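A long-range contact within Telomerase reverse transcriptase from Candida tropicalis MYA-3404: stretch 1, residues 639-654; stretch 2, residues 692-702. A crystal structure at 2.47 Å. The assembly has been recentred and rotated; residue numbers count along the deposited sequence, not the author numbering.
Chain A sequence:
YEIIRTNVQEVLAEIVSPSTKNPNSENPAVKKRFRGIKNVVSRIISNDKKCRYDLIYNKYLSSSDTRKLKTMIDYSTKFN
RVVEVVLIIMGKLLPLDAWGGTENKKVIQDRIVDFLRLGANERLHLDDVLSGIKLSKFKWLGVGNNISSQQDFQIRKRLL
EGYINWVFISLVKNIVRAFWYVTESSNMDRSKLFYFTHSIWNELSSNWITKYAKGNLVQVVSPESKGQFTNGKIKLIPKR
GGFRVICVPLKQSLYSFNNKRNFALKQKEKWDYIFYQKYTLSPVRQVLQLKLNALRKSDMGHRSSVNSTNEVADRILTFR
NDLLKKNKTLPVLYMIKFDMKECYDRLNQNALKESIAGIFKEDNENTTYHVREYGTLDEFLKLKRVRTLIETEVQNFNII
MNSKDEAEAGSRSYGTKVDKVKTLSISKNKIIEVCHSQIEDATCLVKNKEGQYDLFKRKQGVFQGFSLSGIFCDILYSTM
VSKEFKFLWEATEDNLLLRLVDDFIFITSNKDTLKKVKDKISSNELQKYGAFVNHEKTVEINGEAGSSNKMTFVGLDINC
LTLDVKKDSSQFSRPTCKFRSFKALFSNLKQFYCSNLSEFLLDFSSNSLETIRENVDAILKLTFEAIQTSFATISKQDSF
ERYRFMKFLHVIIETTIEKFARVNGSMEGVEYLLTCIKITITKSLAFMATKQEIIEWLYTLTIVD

Stretch 1, residues 639-654: SFERYRFMKFLHVIIE
Stretch 2 (692-702) QEIIEWLYTLT

Two helices distant in sequence pack side by side here. After an extended lead-in through Ser639 and Phe640, Glu641 (phi/psi -109/114) occupies the N-cap position of the helix that begins at Arg642 and continues beyond Glu654; the second helix begins by Gln692 and gives way to Leu701, at -83/134. Helical residues lie near -65/-40, with i to i+4 backbone hydrogen bonds such as His650 N to Met646 O, 2.6 Å. The axes run in nearly the same direction, crossing at -31° with a closest approach of 10.3 Å. Register is set by Met646 and Ile694, whose CA atoms lie 6.7 Å apart; the contact buries 580 Å².

Apolar packing dominates. Ile694 (chi1 m, chi2 t) is a knob in the hole formed by Arg642, Phe645, Met646 and Leu649, a place suited to a beta-branched, purely apolar side chain. Ile694 CD1 reaches Phe645 CD2 (Phe645 t, 62°) at 3.6 Å and, at the ring edge, Phe640 CZ (Phe640 t, 83°) at 4.1 Å; Ile694 CG2 meets Leu649 CD1 (Leu649 m, t) at 3.8 Å. Further along, Ile653 CD1 (Ile653 m, t) meets Leu698 CD1 (Leu698 t, p) at 3.6 Å and Leu701 CD1 (Leu701 m, t) at 4.0 Å.

Trp697 (chi1 t, chi2 87°) offers a broad, polarizable surface. Selenomethionine Met646 (m, t, chi3 -112°) lies over one face: Met646 CB is 4.1 Å from the Trp697 six-membered ring centroid, a CH-pi contact, while Met646 SE sits obliquely 4.3 Å from the Trp697 five-membered ring centroid. Leu649 CB approaches Trp697 CZ3 at 3.8 Å; His650 (t, -84°) meets the ring through CB, 3.7 Å from Trp697 CZ2.

At the more exposed margin, long Arg642 (p, t, t, chi4 -83°) carries its guanidinium to the Glu693 (t, t) carboxylate: Arg642 NE to Glu693 OE1, 2.8 Å, is a salt bridge whose 129° hydrogen bond is weak. Tyr643 OH (Tyr643 m) lies 3.0 Å from Glu693 OE2 and accepts a weak bond from Arg642 NH2 at 3.1 Å.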

ATOM      1  N   SER A 639      15.947  31.422   7.641  1.00 61.24           N
ATOM      2  CA  SER A 639      14.790  32.065   7.037  1.00 59.32           C
ATOM      3  C   SER A 639      14.021  31.079   6.169  1.00 65.27           C
ATOM      4  O   SER A 639      14.601  30.393   5.321  1.00 77.05           O
ATOM      5  CB  SER A 639      15.210  33.272   6.203  1.00 61.09           C
ATOM      6  OG  SER A 639      14.076  33.855   5.585  1.00 63.62           O
ATOM      7  N   PHE A 640      12.711  31.016   6.390  1.00 57.01           N
ATOM      8  CA  PHE A 640      11.843  30.127   5.633  1.00 58.81           C
ATOM      9  C   PHE A 640      11.712  30.626   4.196  1.00 62.46           C
ATOM     10  O   PHE A 640      11.266  31.753   3.959  1.00 60.59           O
ATOM     11  CB  PHE A 640      10.474  30.050   6.305  1.00 49.66           C
ATOM     12  CG  PHE A 640       9.443  29.317   5.501  1.00 64.42           C
ATOM     13  CD1 PHE A 640       9.374  27.934   5.540  1.00 44.94           C
ATOM     14  CD2 PHE A 640       8.534  30.010   4.713  1.00 57.52           C
ATOM     15  CE1 PHE A 640       8.423  27.250   4.805  1.00 54.22           C
ATOM     16  CE2 PHE A 640       7.581  29.333   3.973  1.00 69.11           C
ATOM     17  CZ  PHE A 640       7.526  27.949   4.021  1.00 51.23           C
ATOM     18  N   GLU A 641      12.090  29.786   3.240  1.00 56.01           N
ATOM     19  CA  GLU A 641      12.041  30.121   1.821  1.00 54.04           C
ATOM     20  C   GLU A 641      10.913  29.319   1.183  1.00 58.61           C
ATOM     21  O   GLU A 641      10.994  28.088   1.086  1.00 54.32           O
ATOM     22  CB  GLU A 641      13.384  29.828   1.157  1.00 57.55           C
ATOM     23  CG  GLU A 641      14.569  30.296   1.983  1.00 82.76           C
ATOM     24  CD  GLU A 641      15.897  29.807   1.445  1.00102.25           C
ATOM     25  OE1 GLU A 641      16.277  30.217   0.328  1.00112.49           O
ATOM     26  OE2 GLU A 641      16.557  29.003   2.137  1.00111.09           O
ATOM     27  N   ARG A 642       9.879  30.026   0.717  1.00 55.04           N
ATOM     28  CA  ARG A 642       8.672  29.359   0.242  1.00 49.43           C
ATOM     29  C   ARG A 642       8.939  28.513  -0.995  1.00 51.24           C
ATOM     30  O   ARG A 642       8.281  27.485  -1.188  1.00 53.61           O
ATOM     31  CB  ARG A 642       7.579  30.391  -0.047  1.00 49.18           C
ATOM     32  CG  ARG A 642       7.946  31.404  -1.130  1.00 69.43           C
ATOM     33  CD  ARG A 642       6.926  32.535  -1.240  1.00 68.01           C
ATOM     34  NE  ARG A 642       7.243  33.451  -2.334  1.00 72.05           N
ATOM     35  CZ  ARG A 642       8.120  34.451  -2.246  1.00 94.20           C
ATOM     36  NH1 ARG A 642       8.777  34.665  -1.115  1.00 87.41           N
ATOM     37  NH2 ARG A 642       8.345  35.238  -3.293  1.00 78.50           N
ATOM     38  N   TYR A 643       9.895  28.913  -1.838  1.00 51.84           N
ATOM     39  CA  TYR A 643      10.158  28.144  -3.051  1.00 53.90           C
ATOM     40  C   TYR A 643      10.806  26.807  -2.722  1.00 52.00           C
ATOM     41  O   TYR A 643      10.467  25.784  -3.324  1.00 52.50           O
ATOM     42  CB  TYR A 643      11.037  28.952  -4.008  1.00 52.76           C
ATOM     43  CG  TYR A 643      10.377  30.211  -4.531  1.00 71.23           C
ATOM     44  CD1 TYR A 643       9.224  30.143  -5.304  1.00 73.07           C
ATOM     45  CD2 TYR A 643      10.909  31.466  -4.257  1.00 73.93           C
ATOM     46  CE1 TYR A 643       8.614  31.290  -5.786  1.00 69.56           C
ATOM     47  CE2 TYR A 643      10.307  32.619  -4.736  1.00 69.87           C
ATOM     48  CZ  TYR A 643       9.160  32.522  -5.501  1.00 75.10           C
ATOM     49  OH  TYR A 643       8.556  33.661  -5.981  1.00 90.21           O
ATOM     50  N   ARG A 644      11.704  26.786  -1.734  1.00 52.05           N
ATOM     51  CA  ARG A 644      12.258  25.515  -1.277  1.00 49.55           C
ATOM     52  C   ARG A 644      11.169  24.642  -0.671  1.00 55.71           C
ATOM     53  O   ARG A 644      11.169  23.418  -0.850  1.00 72.37           O
ATOM     54  CB  ARG A 644      13.376  25.769  -0.267  1.00 54.18           C
ATOM     55  CG  ARG A 644      13.906  24.524   0.414  1.00 72.00           C
ATOM     56  CD  ARG A 644      15.054  24.857   1.356  1.00 77.69           C
ATOM     57  NE  ARG A 644      16.165  25.509   0.665  1.00 88.58           N
ATOM     58  CZ  ARG A 644      17.106  24.860  -0.014  1.00 97.64           C
ATOM     59  NH1 ARG A 644      17.068  23.537  -0.105  1.00 86.60           N
ATOM     60  NH2 ARG A 644      18.083  25.535  -0.609  1.00 80.32           N
ATOM     61  N   PHE A 645      10.206  25.263   0.012  1.00 47.20           N
ATOM     62  CA  PHE A 645       9.111  24.507   0.604  1.00 56.42           C
ATOM     63  C   PHE A 645       8.199  23.915  -0.461  1.00 54.50           C
ATOM     64  O   PHE A 645       7.643  22.828  -0.262  1.00 53.31           O
ATOM     65  CB  PHE A 645       8.312  25.406   1.546  1.00 49.64           C
ATOM     66  CG  PHE A 645       7.129  24.729   2.178  1.00 50.87           C
ATOM     67  CD1 PHE A 645       7.303  23.634   3.007  1.00 50.08           C
ATOM     68  CD2 PHE A 645       5.845  25.203   1.959  1.00 50.03           C
ATOM     69  CE1 PHE A 645       6.213  23.016   3.600  1.00 47.58           C
ATOM     70  CE2 PHE A 645       4.753  24.589   2.548  1.00 49.08           C
ATOM     71  CZ  PHE A 645       4.937  23.493   3.369  1.00 42.28           C
HETATM   72  N   MSE A 646       8.052  24.590  -1.596  1.00 53.94           N
HETATM   73  CA  MSE A 646       7.155  24.110  -2.639  1.00 50.75           C
HETATM   74  C   MSE A 646       7.753  22.924  -3.372  1.00 52.95           C
HETATM   75  O   MSE A 646       7.044  21.978  -3.721  1.00 61.45           O
HETATM   76  CB  MSE A 646       6.830  25.222  -3.621  1.00 48.62           C
HETATM   77  CG  MSE A 646       5.864  26.242  -3.058  1.00 77.36           C
HETATM   78 SE   MSE A 646       5.489  27.674  -4.317  1.00116.74          SE
HETATM   79  CE  MSE A 646       6.366  29.131  -3.375  1.00 72.61           C
ATOM     80  N   LYS A 647       9.067  22.967  -3.585  1.00 46.30           N
ATOM     81  CA  LYS A 647       9.752  21.796  -4.117  1.00 59.74           C
ATOM     82  C   LYS A 647       9.552  20.604  -3.195  1.00 55.58           C
ATOM     83  O   LYS A 647       9.311  19.485  -3.660  1.00 51.57           O
ATOM     84  CB  LYS A 647      11.237  22.098  -4.315  1.00 58.66           C
ATOM     85  CG  LYS A 647      11.507  23.047  -5.470  1.00 68.73           C
ATOM     86  CD  LYS A 647      12.813  23.802  -5.289  1.00 85.25           C
ATOM     87  CE  LYS A 647      12.968  24.869  -6.357  1.00 82.49           C
ATOM     88  NZ  LYS A 647      14.062  25.822  -6.038  1.00 75.07           N
ATOM     89  N   PHE A 648       9.617  20.836  -1.881  1.00 55.46           N
ATOM     90  CA  PHE A 648       9.311  19.777  -0.924  1.00 47.45           C
ATOM     91  C   PHE A 648       7.882  19.283  -1.100  1.00 46.98           C
ATOM     92  O   PHE A 648       7.635  18.072  -1.152  1.00 50.55           O
ATOM     93  CB  PHE A 648       9.547  20.275   0.505  1.00 57.16           C
ATOM     94  CG  PHE A 648       9.034  19.345   1.572  1.00 46.16           C
ATOM     95  CD1 PHE A 648       9.781  18.246   1.972  1.00 53.57           C
ATOM     96  CD2 PHE A 648       7.814  19.582   2.190  1.00 42.59           C
ATOM     97  CE1 PHE A 648       9.316  17.395   2.965  1.00 51.22           C
ATOM     98  CE2 PHE A 648       7.341  18.735   3.182  1.00 46.53           C
ATOM     99  CZ  PHE A 648       8.095  17.639   3.568  1.00 43.31           C
ATOM    100  N   LEU A 649       6.921  20.204  -1.211  1.00 45.11           N
ATOM    101  CA  LEU A 649       5.545  19.779  -1.458  1.00 46.07           C
ATOM    102  C   LEU A 649       5.437  19.026  -2.778  1.00 49.45           C
ATOM    103  O   LEU A 649       4.799  17.968  -2.847  1.00 50.26           O
ATOM    104  CB  LEU A 649       4.600  20.980  -1.453  1.00 47.78           C
ATOM    105  CG  LEU A 649       4.391  21.702  -0.120  1.00 51.09           C
ATOM    106  CD1 LEU A 649       3.485  22.896  -0.327  1.00 43.95           C
ATOM    107  CD2 LEU A 649       3.812  20.768   0.928  1.00 47.84           C
ATOM    108  N   HIS A 650       6.090  19.534  -3.827  1.00 43.74           N
ATOM    109  CA  HIS A 650       6.013  18.878  -5.128  1.00 54.26           C
ATOM    110  C   HIS A 650       6.605  17.475  -5.073  1.00 57.82           C
ATOM    111  O   HIS A 650       6.048  16.540  -5.657  1.00 52.75           O
ATOM    112  CB  HIS A 650       6.714  19.718  -6.194  1.00 57.78           C
ATOM    113  CG  HIS A 650       6.569  19.167  -7.581  1.00 64.54           C
ATOM    114  ND1 HIS A 650       7.389  18.177  -8.078  1.00 77.55           N
ATOM    115  CD2 HIS A 650       5.696  19.465  -8.572  1.00 69.74           C
ATOM    116  CE1 HIS A 650       7.029  17.889  -9.316  1.00 78.24           C
ATOM    117  NE2 HIS A 650       6.003  18.657  -9.640  1.00 74.06           N
ATOM    118  N   VAL A 651       7.737  17.306  -4.386  1.00 49.30           N
ATOM    119  CA  VAL A 651       8.299  15.967  -4.217  1.00 56.02           C
ATOM    120  C   VAL A 651       7.343  15.075  -3.426  1.00 59.60           C
ATOM    121  O   VAL A 651       7.125  13.910  -3.780  1.00 58.89           O
ATOM    122  CB  VAL A 651       9.686  16.048  -3.555  1.00 56.77           C
ATOM    123  CG1 VAL A 651      10.137  14.672  -3.113  1.00 68.40           C
ATOM    124  CG2 VAL A 651      10.706  16.651  -4.520  1.00 44.72           C
ATOM    125  N   ILE A 652       6.746  15.609  -2.354  1.00 46.25           N
ATOM    126  CA  ILE A 652       5.841  14.813  -1.523  1.00 53.74           C
ATOM    127  C   ILE A 652       4.600  14.403  -2.309  1.00 55.46           C
ATOM    128  O   ILE A 652       4.126  13.265  -2.197  1.00 44.73           O
ATOM    129  CB  ILE A 652       5.463  15.586  -0.243  1.00 52.69           C
ATOM    130  CG1 ILE A 652       6.610  15.548   0.770  1.00 45.32           C
ATOM    131  CG2 ILE A 652       4.185  15.027   0.372  1.00 45.71           C
ATOM    132  CD1 ILE A 652       7.048  14.151   1.149  1.00 51.09           C
ATOM    133  N   ILE A 653       4.033  15.328  -3.086  1.00 57.50           N
ATOM    134  CA  ILE A 653       2.832  15.017  -3.858  1.00 48.57           C
ATOM    135  C   ILE A 653       3.151  14.046  -4.993  1.00 58.53           C
ATOM    136  O   ILE A 653       2.395  13.100  -5.249  1.00 59.03           O
ATOM    137  CB  ILE A 653       2.191  16.314  -4.380  1.00 47.99           C
ATOM    138  CG1 ILE A 653       1.694  17.162  -3.210  1.00 52.38           C
ATOM    139  CG2 ILE A 653       1.046  16.006  -5.329  1.00 41.63           C
ATOM    140  CD1 ILE A 653       1.043  18.455  -3.631  1.00 43.72           C
ATOM    141  N   GLU A 654       4.265  14.272  -5.694  1.00 61.27           N
ATOM    142  CA  GLU A 654       4.649  13.399  -6.801  1.00 59.50           C
ATOM    143  C   GLU A 654       4.887  11.969  -6.331  1.00 62.46           C
ATOM    144  O   GLU A 654       4.485  11.013  -7.005  1.00 62.27           O
ATOM    145  CB  GLU A 654       5.902  13.943  -7.488  1.00 73.39           C
ATOM    146  CG  GLU A 654       5.656  14.610  -8.832  1.00 88.03           C
ATOM    147  CD  GLU A 654       5.588  13.616  -9.979  1.00 94.83           C
ATOM    148  OE1 GLU A 654       5.656  12.396  -9.718  1.00 96.31           O
ATOM    149  OE2 GLU A 654       5.471  14.057 -11.142  1.00102.68           O
ATOM    150  N   GLN A 692      -0.141  32.420   0.693  1.00 48.78           N
ATOM    151  CA  GLN A 692      -1.012  32.629  -0.460  1.00 51.65           C
ATOM    152  C   GLN A 692      -0.360  32.131  -1.742  1.00 54.54           C
ATOM    153  O   GLN A 692      -0.984  31.415  -2.531  1.00 50.97           O
ATOM    154  CB  GLN A 692      -1.377  34.107  -0.580  1.00 52.84           C
ATOM    155  CG  GLN A 692      -2.185  34.427  -1.826  1.00 62.28           C
ATOM    156  CD  GLN A 692      -2.494  35.905  -1.963  1.00 74.31           C
ATOM    157  OE1 GLN A 692      -2.667  36.612  -0.970  1.00 85.80           O
ATOM    158  NE2 GLN A 692      -2.562  36.380  -3.201  1.00 78.82           N
ATOM    159  N   GLU A 693       0.908  32.489  -1.958  1.00 51.12           N
ATOM    160  CA  GLU A 693       1.594  32.032  -3.159  1.00 51.59           C
ATOM    161  C   GLU A 693       1.797  30.523  -3.130  1.00 54.54           C
ATOM    162  O   GLU A 693       1.670  29.854  -4.164  1.00 52.44           O
ATOM    163  CB  GLU A 693       2.930  32.760  -3.299  1.00 55.08           C
ATOM    164  CG  GLU A 693       3.681  32.470  -4.587  1.00 58.58           C
ATOM    165  CD  GLU A 693       4.888  33.375  -4.767  1.00 79.65           C
ATOM    166  OE1 GLU A 693       5.093  34.271  -3.919  1.00 87.98           O
ATOM    167  OE2 GLU A 693       5.630  33.194  -5.755  1.00 72.65           O
ATOM    168  N   ILE A 694       2.070  29.963  -1.948  1.00 57.16           N
ATOM    169  CA  ILE A 694       2.220  28.514  -1.823  1.00 44.48           C
ATOM    170  C   ILE A 694       0.915  27.811  -2.172  1.00 54.14           C
ATOM    171  O   ILE A 694       0.896  26.849  -2.947  1.00 53.60           O
ATOM    172  CB  ILE A 694       2.690  28.134  -0.407  1.00 53.04           C
ATOM    173  CG1 ILE A 694       4.057  28.748  -0.098  1.00 44.94           C
ATOM    174  CG2 ILE A 694       2.744  26.620  -0.260  1.00 50.16           C
ATOM    175  CD1 ILE A 694       4.506  28.517   1.338  1.00 41.28           C
ATOM    176  N   ILE A 695      -0.199  28.280  -1.604  1.00 47.37           N
ATOM    177  CA  ILE A 695      -1.471  27.611  -1.848  1.00 51.57           C
ATOM    178  C   ILE A 695      -1.913  27.836  -3.290  1.00 45.14           C
ATOM    179  O   ILE A 695      -2.424  26.922  -3.947  1.00 45.35           O
ATOM    180  CB  ILE A 695      -2.538  28.076  -0.832  1.00 48.48           C
ATOM    181  CG1 ILE A 695      -2.509  27.227   0.445  1.00 51.65           C
ATOM    182  CG2 ILE A 695      -3.927  27.908  -1.399  1.00 44.80           C
ATOM    183  CD1 ILE A 695      -1.192  27.194   1.175  1.00 67.77           C
ATOM    184  N   GLU A 696      -1.679  29.037  -3.823  1.00 55.38           N
ATOM    185  CA  GLU A 696      -2.029  29.295  -5.217  1.00 60.11           C
ATOM    186  C   GLU A 696      -1.258  28.376  -6.158  1.00 58.48           C
ATOM    187  O   GLU A 696      -1.817  27.871  -7.141  1.00 65.54           O
ATOM    188  CB  GLU A 696      -1.765  30.758  -5.565  1.00 52.84           C
ATOM    189  CG  GLU A 696      -2.097  31.105  -7.000  1.00 78.83           C
ATOM    190  CD  GLU A 696      -1.672  32.507  -7.365  1.00 95.21           C
ATOM    191  OE1 GLU A 696      -0.936  33.126  -6.569  1.00 87.29           O
ATOM    192  OE2 GLU A 696      -2.079  32.990  -8.445  1.00 96.22           O
ATOM    193  N   TRP A 697       0.024  28.138  -5.869  1.00 51.09           N
ATOM    194  CA  TRP A 697       0.787  27.169  -6.648  1.00 51.32           C
ATOM    195  C   TRP A 697       0.227  25.768  -6.469  1.00 54.82           C
ATOM    196  O   TRP A 697       0.164  24.988  -7.425  1.00 60.85           O
ATOM    197  CB  TRP A 697       2.259  27.197  -6.243  1.00 48.63           C
ATOM    198  CG  TRP A 697       3.013  25.985  -6.705  1.00 58.08           C
ATOM    199  CD1 TRP A 697       3.628  25.820  -7.908  1.00 63.40           C
ATOM    200  CD2 TRP A 697       3.227  24.765  -5.975  1.00 55.77           C
ATOM    201  NE1 TRP A 697       4.214  24.577  -7.976  1.00 65.49           N
ATOM    202  CE2 TRP A 697       3.984  23.912  -6.801  1.00 63.36           C
ATOM    203  CE3 TRP A 697       2.854  24.316  -4.705  1.00 59.99           C
ATOM    204  CZ2 TRP A 697       4.374  22.637  -6.399  1.00 65.36           C
ATOM    205  CZ3 TRP A 697       3.246  23.047  -4.306  1.00 58.47           C
ATOM    206  CH2 TRP A 697       3.998  22.225  -5.151  1.00 55.73           C
ATOM    207  N   LEU A 698      -0.179  25.431  -5.244  1.00 48.52           N
ATOM    208  CA  LEU A 698      -0.710  24.101  -4.976  1.00 52.73           C
ATOM    209  C   LEU A 698      -1.954  23.833  -5.809  1.00 47.11           C
ATOM    210  O   LEU A 698      -2.106  22.748  -6.382  1.00 59.75           O
ATOM    211  CB  LEU A 698      -1.015  23.964  -3.486  1.00 51.67           C
ATOM    212  CG  LEU A 698      -1.670  22.680  -2.996  1.00 47.70           C
ATOM    213  CD1 LEU A 698      -0.657  21.553  -2.989  1.00 50.57           C
ATOM    214  CD2 LEU A 698      -2.267  22.889  -1.614  1.00 49.33           C
ATOM    215  N   TYR A 699      -2.830  24.828  -5.931  1.00 52.84           N
ATOM    216  CA  TYR A 699      -4.098  24.621  -6.612  1.00 54.27           C
ATOM    217  C   TYR A 699      -3.952  24.516  -8.121  1.00 61.56           C
ATOM    218  O   TYR A 699      -4.891  24.062  -8.784  1.00 67.83           O
ATOM    219  CB  TYR A 699      -5.069  25.756  -6.277  1.00 51.97           C
ATOM    220  CG  TYR A 699      -5.587  25.721  -4.858  1.00 62.97           C
ATOM    221  CD1 TYR A 699      -5.283  24.660  -4.015  1.00 56.54           C
ATOM    222  CD2 TYR A 699      -6.389  26.744  -4.362  1.00 60.96           C
ATOM    223  CE1 TYR A 699      -5.753  24.619  -2.721  1.00 53.06           C
ATOM    224  CE2 TYR A 699      -6.868  26.709  -3.063  1.00 54.07           C
ATOM    225  CZ  TYR A 699      -6.544  25.643  -2.248  1.00 63.74           C
ATOM    226  OH  TYR A 699      -7.011  25.594  -0.953  1.00 58.68           O
ATOM    227  N   THR A 700      -2.801  24.883  -8.678  1.00 58.75           N
ATOM    228  CA  THR A 700      -2.614  24.830 -10.121  1.00 62.92           C
ATOM    229  C   THR A 700      -2.056  23.493 -10.593  1.00 70.34           C
ATOM    230  O   THR A 700      -1.831  23.321 -11.795  1.00 77.06           O
ATOM    231  CB  THR A 700      -1.690  25.964 -10.581  1.00 63.91           C
ATOM    232  OG1 THR A 700      -1.848  26.163 -11.988  1.00 97.45           O
ATOM    233  CG2 THR A 700      -0.237  25.620 -10.308  1.00 60.36           C
ATOM    234  N   LEU A 701      -1.857  22.539  -9.686  1.00 68.32           N
ATOM    235  CA  LEU A 701      -1.296  21.247 -10.050  1.00 64.98           C
ATOM    236  C   LEU A 701      -2.385  20.330 -10.586  1.00 62.20           C
ATOM    237  O   LEU A 701      -3.465  20.222  -9.997  1.00 65.34           O
ATOM    238  CB  LEU A 701      -0.618  20.602  -8.844  1.00 59.44           C
ATOM    239  CG  LEU A 701       0.534  21.380  -8.212  1.00 62.82           C
ATOM    240  CD1 LEU A 701       1.062  20.637  -6.993  1.00 59.38           C
ATOM    241  CD2 LEU A 701       1.639  21.607  -9.229  1.00 58.90           C
ATOM    242  N   THR A 702      -2.092  19.661 -11.699  1.00 79.60           N
ATOM    243  CA  THR A 702      -2.989  18.700 -12.324  1.00 72.20           C
ATOM    244  C   THR A 702      -2.210  17.446 -12.689  1.00 72.01           C
ATOM    245  O   THR A 702      -0.977  17.411 -12.637  1.00 69.80           O
ATOM    246  CB  THR A 702      -3.655  19.272 -13.582  1.00 77.14           C
ATOM    247  OG1 THR A 702      -2.644  19.669 -14.517  1.00 83.30           O
ATOM    248  CG2 THR A 702      -4.530  20.468 -13.240  1.00 76.44           C
TER